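Long-range contacts in ABC transporter (Caldanaerobius, PDB 4G68), which probably binds xylan-derived oligosaccharides outside the cell as the solute-binding component of an ABC transporter in a thermophilic bacterium: residues A228-Q233 and Q424-I429; W205-I210 and T236-K241. All coordinates share one frame; numbering follows the deposited sequence.

Both contacts lie on the same side of the chain's centre, their own centres about 14 Å apart. Contact 2 is the buried one: it packs helix 201-215 against helix 233-248 through apolar side chains. Contact 1 lies farther out, about 24 Å from the chain's centre against about 17 Å for contact 2, and is partly buried. It fastens the loop before helix 233-248 to the C-terminal helix 418-429, with one side-chain to backbone hydrogen bond beside a phenylalanine-centred apolar patch. Residues 228-233 lead into the helix that carries 236-241. The start of helix 233-248 is therefore tied on two fronts, to helix 201-215 and, through its preceding loop, to the last helix.

Contact 1: A228-Q233 and Q424-I429; sequences ASFDNQ and QMQQKI
This is a loop-to-helix contact, polar on one flank and apolar on the other, between the turn at Ser229-Asp231 and the last turns of helix 418-429. Gln426 carries the polar part. Its CG stands anti to the backbone N (chi1 175°), and a bend at chi2 (73°) puts CD beside Ser229. There OE1 accepts from Phe230 N at 2.8 Å. The donor lies above the amide plane, and the N-H...O angle is 153°. Asn430 ND2 also donates to this oxygen, so two N-H groups grip it. The Gln426 amide lies against Ser229, with CD 3.0 Å from Ser229 OG. That hydroxyl closes an ST turn by accepting from Asp231 N at 3.0 Å, which shapes the loop at the point of contact. The apolar part centres on the Phe230 ring. Met425, bent at chi2 and chi3, lays its CE over one face, a CH-pi contact with CE 4.0 Å from the ring centroid. On the same ring, Ile429 CG2 touches Phe230 CE2 at 3.6 Å, and the two side chains cross at about a right angle. Beyond the two segments, Phe230 rests on Ala223 and Leu224 of helix 217-224, while Met425 reaches His404 and Leu407 of helix 398-412. The contact thus lies between these two helices, just ahead of helix 233-248, which Asn232 caps.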
loop_
_atom_site.group_PDB
_atom_site.type_symbol
_atom_site.label_atom_id
_atom_site.label_comp_id
_atom_site.label_asym_id
_atom_site.label_seq_id
_atom_site.Cartn_x
_atom_site.Cartn_y
_atom_site.Cartn_z
ATOM N N ALA C 228 9.766 -6.457 -21.450
ATOM C CA ALA C 228 11.155 -6.004 -21.326
ATOM C C ALA C 228 11.888 -6.896 -20.310
ATOM O O ALA C 228 11.275 -7.610 -19.518
ATOM C CB ALA C 228 11.207 -4.532 -20.886
ATOM N N SER C 229 13.213 -6.877 -20.364
ATOM C CA SER C 229 14.006 -7.585 -19.375
ATOM C C SER C 229 14.175 -6.711 -18.112
ATOM O O SER C 229 14.313 -5.479 -18.207
ATOM C CB SER C 229 15.376 -7.914 -19.963
ATOM O OG SER C 229 16.210 -8.455 -18.971
ATOM N N PHE C 230 14.183 -7.362 -16.951
ATOM C CA PHE C 230 14.570 -6.747 -15.662
ATOM C C PHE C 230 16.062 -6.364 -15.585
ATOM O O PHE C 230 16.480 -5.488 -14.792
ATOM C CB PHE C 230 14.279 -7.708 -14.509
ATOM C CG PHE C 230 12.829 -7.844 -14.179
ATOM C CD1 PHE C 230 12.177 -6.868 -13.439
ATOM C CD2 PHE C 230 12.120 -8.975 -14.597
ATOM C CE1 PHE C 230 10.824 -7.027 -13.112
ATOM C CE2 PHE C 230 10.767 -9.141 -14.287
ATOM C CZ PHE C 230 10.123 -8.154 -13.544
ATOM N N ASP C 231 16.876 -7.060 -16.363
ATOM C CA ASP C 231 18.309 -6.773 -16.390
ATOM C C ASP C 231 18.521 -5.580 -17.345
ATOM O O ASP C 231 18.884 -5.744 -18.500
ATOM C CB ASP C 231 19.107 -8.019 -16.839
ATOM C CG ASP C 231 20.602 -7.897 -16.552
ATOM O OD1 ASP C 231 21.029 -6.897 -15.931
ATOM O OD2 ASP C 231 21.374 -8.804 -16.956
ATOM N N ASN C 232 18.225 -4.385 -16.837
ATOM C CA ASN C 232 18.280 -3.151 -17.590
ATOM C C ASN C 232 18.938 -2.124 -16.661
ATOM O O ASN C 232 18.726 -2.149 -15.458
ATOM C CB ASN C 232 16.841 -2.754 -17.944
ATOM C CG ASN C 232 16.733 -1.381 -18.583
ATOM O OD1 ASN C 232 17.057 -0.346 -17.957
ATOM N ND2 ASN C 232 16.247 -1.347 -19.836
ATOM N N GLN C 233 19.718 -1.205 -17.219
ATOM C CA GLN C 233 20.521 -0.276 -16.393
ATOM C C GLN C 233 19.690 0.548 -15.379
ATOM O O GLN C 233 20.102 0.781 -14.198
ATOM C CB GLN C 233 21.312 0.689 -17.289
ATOM C CG GLN C 233 22.446 1.402 -16.566
ATOM C CD GLN C 233 23.447 0.421 -16.001
ATOM O OE1 GLN C 233 23.725 0.415 -14.801
ATOM N NE2 GLN C 233 23.986 -0.430 -16.866
ATOM N N GLN C 424 19.531 -11.925 -11.597
ATOM C CA GLN C 424 18.675 -12.854 -10.896
ATOM C C GLN C 424 17.179 -12.502 -10.989
ATOM O O GLN C 424 16.340 -13.397 -10.895
ATOM C CB GLN C 424 19.117 -13.025 -9.446
ATOM C CG GLN C 424 20.437 -13.772 -9.309
ATOM C CD GLN C 424 20.828 -14.051 -7.876
ATOM O OE1 GLN C 424 20.018 -14.535 -7.076
ATOM N NE2 GLN C 424 22.075 -13.769 -7.547
ATOM N N MET C 425 16.839 -11.223 -11.173
ATOM C CA MET C 425 15.409 -10.830 -11.318
ATOM C C MET C 425 14.924 -11.372 -12.654
ATOM O O MET C 425 13.868 -12.018 -12.733
ATOM C CB MET C 425 15.202 -9.310 -11.212
ATOM C CG MET C 425 15.128 -8.765 -9.782
ATOM S SD MET C 425 13.603 -9.186 -8.897
ATOM C CE MET C 425 12.505 -8.265 -9.966
ATOM N N GLN C 426 15.740 -11.186 -13.687
ATOM C CA GLN C 426 15.384 -11.637 -15.027
ATOM C C GLN C 426 15.359 -13.173 -15.187
ATOM O O GLN C 426 14.418 -13.710 -15.798
ATOM C CB GLN C 426 16.266 -10.972 -16.065
ATOM C CG GLN C 426 16.049 -11.459 -17.485
ATOM C CD GLN C 426 14.755 -10.968 -18.109
ATOM O OE1 GLN C 426 14.022 -10.099 -17.554
ATOM N NE2 GLN C 426 14.478 -11.474 -19.306
ATOM N N GLN C 427 16.355 -13.863 -14.626
ATOM C CA GLN C 427 16.410 -15.326 -14.674
ATOM C C GLN C 427 15.290 -16.019 -13.876
ATOM O O GLN C 427 14.689 -17.003 -14.352
ATOM C CB GLN C 427 17.788 -15.843 -14.223
ATOM C CG GLN C 427 17.823 -17.348 -13.928
ATOM C CD GLN C 427 17.916 -18.228 -15.173
ATOM O OE1 GLN C 427 17.572 -17.823 -16.292
ATOM N NE2 GLN C 427 18.394 -19.443 -14.970
ATOM N N LYS C 428 15.012 -15.518 -12.674
ATOM C CA LYS C 428 14.078 -16.192 -11.773
ATOM C C LYS C 428 12.605 -15.905 -12.078
ATOM O O LYS C 428 11.725 -16.742 -11.821
ATOM C CB LYS C 428 14.397 -15.867 -10.322
ATOM C CG LYS C 428 15.596 -16.597 -9.768
ATOM C CD LYS C 428 16.129 -15.798 -8.593
ATOM C CE LYS C 428 17.302 -16.480 -7.922
ATOM N NZ LYS C 428 16.635 -17.436 -7.035
ATOM N N ILE C 429 12.341 -14.720 -12.634
ATOM C CA ILE C 429 10.979 -14.308 -13.051
ATOM C C ILE C 429 10.665 -14.593 -14.535
ATOM O O ILE C 429 9.562 -15.062 -14.882
ATOM C CB ILE C 429 10.725 -12.803 -12.732
ATOM C CG1 ILE C 429 10.837 -12.580 -11.228
ATOM C CG2 ILE C 429 9.353 -12.329 -13.242
ATOM C CD1 ILE C 429 10.971 -11.119 -10.806
#

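Contact 2: W205-I210 and T236-K241; sequences WYYDMI and TDAAQK
Tyr207 CG and Ile210 CG2 both stand anti to their backbone N (chi1 174° for Tyr207), and the two side chains meet Ala238 and Ala239 from helix 201-215. The CE1 edge of the Tyr207 ring comes to lie beside both alanines. In Ile210 the CG2 methyl meets Ala238 CB at 3.7 Å and Lys241 CB at 4.0 Å, one turn apart on helix 236-241. Ala238 CB also touches the tyrosine, 3.8 Å from Tyr207 CE1, so this small side chain is shared by Ile210 and Tyr207. Tyr207 meets Ala239 with its edge. Its CE1 is 3.5 Å from Ala239 N, which lies near the ring plane, and 3.8 Å from Ala239 CB. At the two alanines the ring lies against the backbone of the second helix. The short helix axes approach to 8.9 Å, with 133° between their N-to-C directions. This is helix-helix packing within the solute-binding protein fold. Leu411 of helix 398-412 also touches both Tyr207 and Ala239, and the tyrosine ring meets that of Tyr421 in helix 418-429. The polar ends find their partners past the apolar patch. Tyr207 OH bonds to Phe235 O, and Lys241 NZ forms a salt bridge with Glu214, in the same helix as Ile210. Between the segments themselves the touches are van der Waals contacts, mostly of apolar groups. The polar ties of the phenol and ammonium groups use residues outside the segments but join the same two helices.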
loop_
_atom_site.group_PDB
_atom_site.type_symbol
_atom_site.label_atom_id
_atom_site.label_comp_id
_atom_site.label_asym_id
_atom_site.label_seq_id
_atom_site.Cartn_x
_atom_site.Cartn_y
_atom_site.Cartn_z
ATOM N N TRP C 205 8.799 -1.306 -1.463
ATOM C CA TRP C 205 8.405 0.140 -1.756
ATOM C C TRP C 205 9.514 1.154 -2.147
ATOM O O TRP C 205 9.371 1.960 -3.137
ATOM C CB TRP C 205 7.553 0.682 -0.600
ATOM C CG TRP C 205 6.148 0.190 -0.732
ATOM C CD1 TRP C 205 5.707 -1.141 -0.706
ATOM C CD2 TRP C 205 4.947 0.984 -1.013
ATOM N NE1 TRP C 205 4.358 -1.210 -1.000
ATOM C CE2 TRP C 205 3.848 0.021 -1.192
ATOM C CE3 TRP C 205 4.694 2.332 -1.198
ATOM C CZ2 TRP C 205 2.546 0.439 -1.438
ATOM C CZ3 TRP C 205 3.410 2.748 -1.450
ATOM C CH2 TRP C 205 2.351 1.828 -1.591
ATOM N N TYR C 206 10.599 1.160 -1.359
ATOM C CA TYR C 206 11.734 2.014 -1.609
ATOM C C TYR C 206 12.301 1.667 -2.959
ATOM O O TYR C 206 12.483 2.579 -3.790
ATOM C CB TYR C 206 12.816 1.823 -0.508
ATOM C CG TYR C 206 12.530 2.396 0.841
ATOM C CD1 TYR C 206 13.452 3.268 1.423
ATOM C CD2 TYR C 206 11.431 1.986 1.614
ATOM C CE1 TYR C 206 13.238 3.792 2.671
ATOM C CE2 TYR C 206 11.225 2.491 2.902
ATOM C CZ TYR C 206 12.153 3.383 3.418
ATOM O OH TYR C 206 11.993 3.965 4.674
ATOM N N TYR C 207 12.556 0.366 -3.201
ATOM C CA TYR C 207 13.207 -0.031 -4.473
ATOM C C TYR C 207 12.298 0.234 -5.661
ATOM O O TYR C 207 12.702 0.841 -6.642
ATOM C CB TYR C 207 13.604 -1.559 -4.498
ATOM C CG TYR C 207 14.103 -1.879 -5.854
ATOM C CD1 TYR C 207 15.447 -1.690 -6.179
ATOM C CD2 TYR C 207 13.221 -2.241 -6.869
ATOM C CE1 TYR C 207 15.895 -1.906 -7.495
ATOM C CE2 TYR C 207 13.636 -2.419 -8.171
ATOM C CZ TYR C 207 14.984 -2.284 -8.483
ATOM O OH TYR C 207 15.372 -2.524 -9.788
ATOM N N ASP C 208 11.056 -0.265 -5.594
ATOM C CA ASP C 208 10.040 0.104 -6.618
ATOM C C ASP C 208 9.983 1.586 -6.972
ATOM O O ASP C 208 9.987 1.941 -8.167
ATOM C CB ASP C 208 8.645 -0.350 -6.206
ATOM C CG ASP C 208 8.527 -1.842 -6.078
ATOM O OD1 ASP C 208 9.517 -2.513 -6.326
ATOM O OD2 ASP C 208 7.439 -2.351 -5.684
ATOM N N MET C 209 9.913 2.435 -5.933
ATOM C CA MET C 209 9.813 3.886 -6.171
ATOM C C MET C 209 11.015 4.390 -6.933
ATOM O O MET C 209 10.869 5.196 -7.857
ATOM C CB MET C 209 9.706 4.732 -4.891
ATOM C CG MET C 209 10.339 6.138 -5.146
ATOM S SD MET C 209 9.223 7.120 -6.206
ATOM C CE MET C 209 7.697 6.746 -5.321
ATOM N N ILE C 210 12.199 3.949 -6.502
ATOM C CA ILE C 210 13.418 4.397 -7.117
ATOM C C ILE C 210 13.457 3.916 -8.569
ATOM O O ILE C 210 13.718 4.751 -9.455
ATOM C CB ILE C 210 14.703 4.018 -6.314
ATOM C CG1 ILE C 210 14.633 4.510 -4.838
ATOM C CG2 ILE C 210 15.937 4.537 -7.078
ATOM C CD1 ILE C 210 15.573 3.709 -3.869
ATOM N N THR C 236 19.106 -1.733 -12.396
ATOM C CA THR C 236 20.371 -1.886 -11.686
ATOM C C THR C 236 20.671 -0.554 -10.947
ATOM O O THR C 236 20.786 -0.534 -9.681
ATOM C CB THR C 236 21.527 -2.297 -12.634
ATOM O OG1 THR C 236 21.070 -3.352 -13.485
ATOM C CG2 THR C 236 22.736 -2.839 -11.845
ATOM N N ASP C 237 20.716 0.542 -11.714
ATOM C CA ASP C 237 20.888 1.907 -11.179
ATOM C C ASP C 237 19.976 2.214 -10.002
ATOM O O ASP C 237 20.415 2.885 -9.095
ATOM C CB ASP C 237 20.660 2.986 -12.230
ATOM C CG ASP C 237 21.858 3.180 -13.189
ATOM O OD1 ASP C 237 22.978 2.619 -12.976
ATOM O OD2 ASP C 237 21.644 3.943 -14.173
ATOM N N ALA C 238 18.711 1.748 -10.031
ATOM C CA ALA C 238 17.853 1.824 -8.822
ATOM C C ALA C 238 18.393 0.999 -7.621
ATOM O O ALA C 238 18.364 1.450 -6.466
ATOM C CB ALA C 238 16.397 1.455 -9.138
ATOM N N ALA C 239 18.891 -0.203 -7.884
ATOM C CA ALA C 239 19.399 -1.082 -6.825
ATOM C C ALA C 239 20.642 -0.404 -6.239
ATOM O O ALA C 239 20.781 -0.274 -5.012
ATOM C CB ALA C 239 19.699 -2.470 -7.353
ATOM N N GLN C 240 21.507 0.081 -7.121
ATOM C CA GLN C 240 22.672 0.840 -6.673
ATOM C C GLN C 240 22.210 1.978 -5.730
ATOM O O GLN C 240 22.711 2.091 -4.617
ATOM C CB GLN C 240 23.490 1.383 -7.855
ATOM C CG GLN C 240 24.764 2.128 -7.441
ATOM C CD GLN C 240 25.621 1.303 -6.521
ATOM O OE1 GLN C 240 26.247 0.331 -6.939
ATOM N NE2 GLN C 240 25.629 1.665 -5.248
ATOM N N LYS C 241 21.247 2.787 -6.167
ATOM C CA LYS C 241 20.724 3.857 -5.279
ATOM C C LYS C 241 20.084 3.438 -3.949
ATOM O O LYS C 241 20.095 4.241 -2.998
ATOM C CB LYS C 241 19.768 4.779 -6.024
ATOM C CG LYS C 241 20.407 5.486 -7.204
ATOM C CD LYS C 241 20.133 6.948 -7.061
ATOM C CE LYS C 241 20.953 7.814 -8.003
ATOM N NZ LYS C 241 20.404 7.792 -9.382
#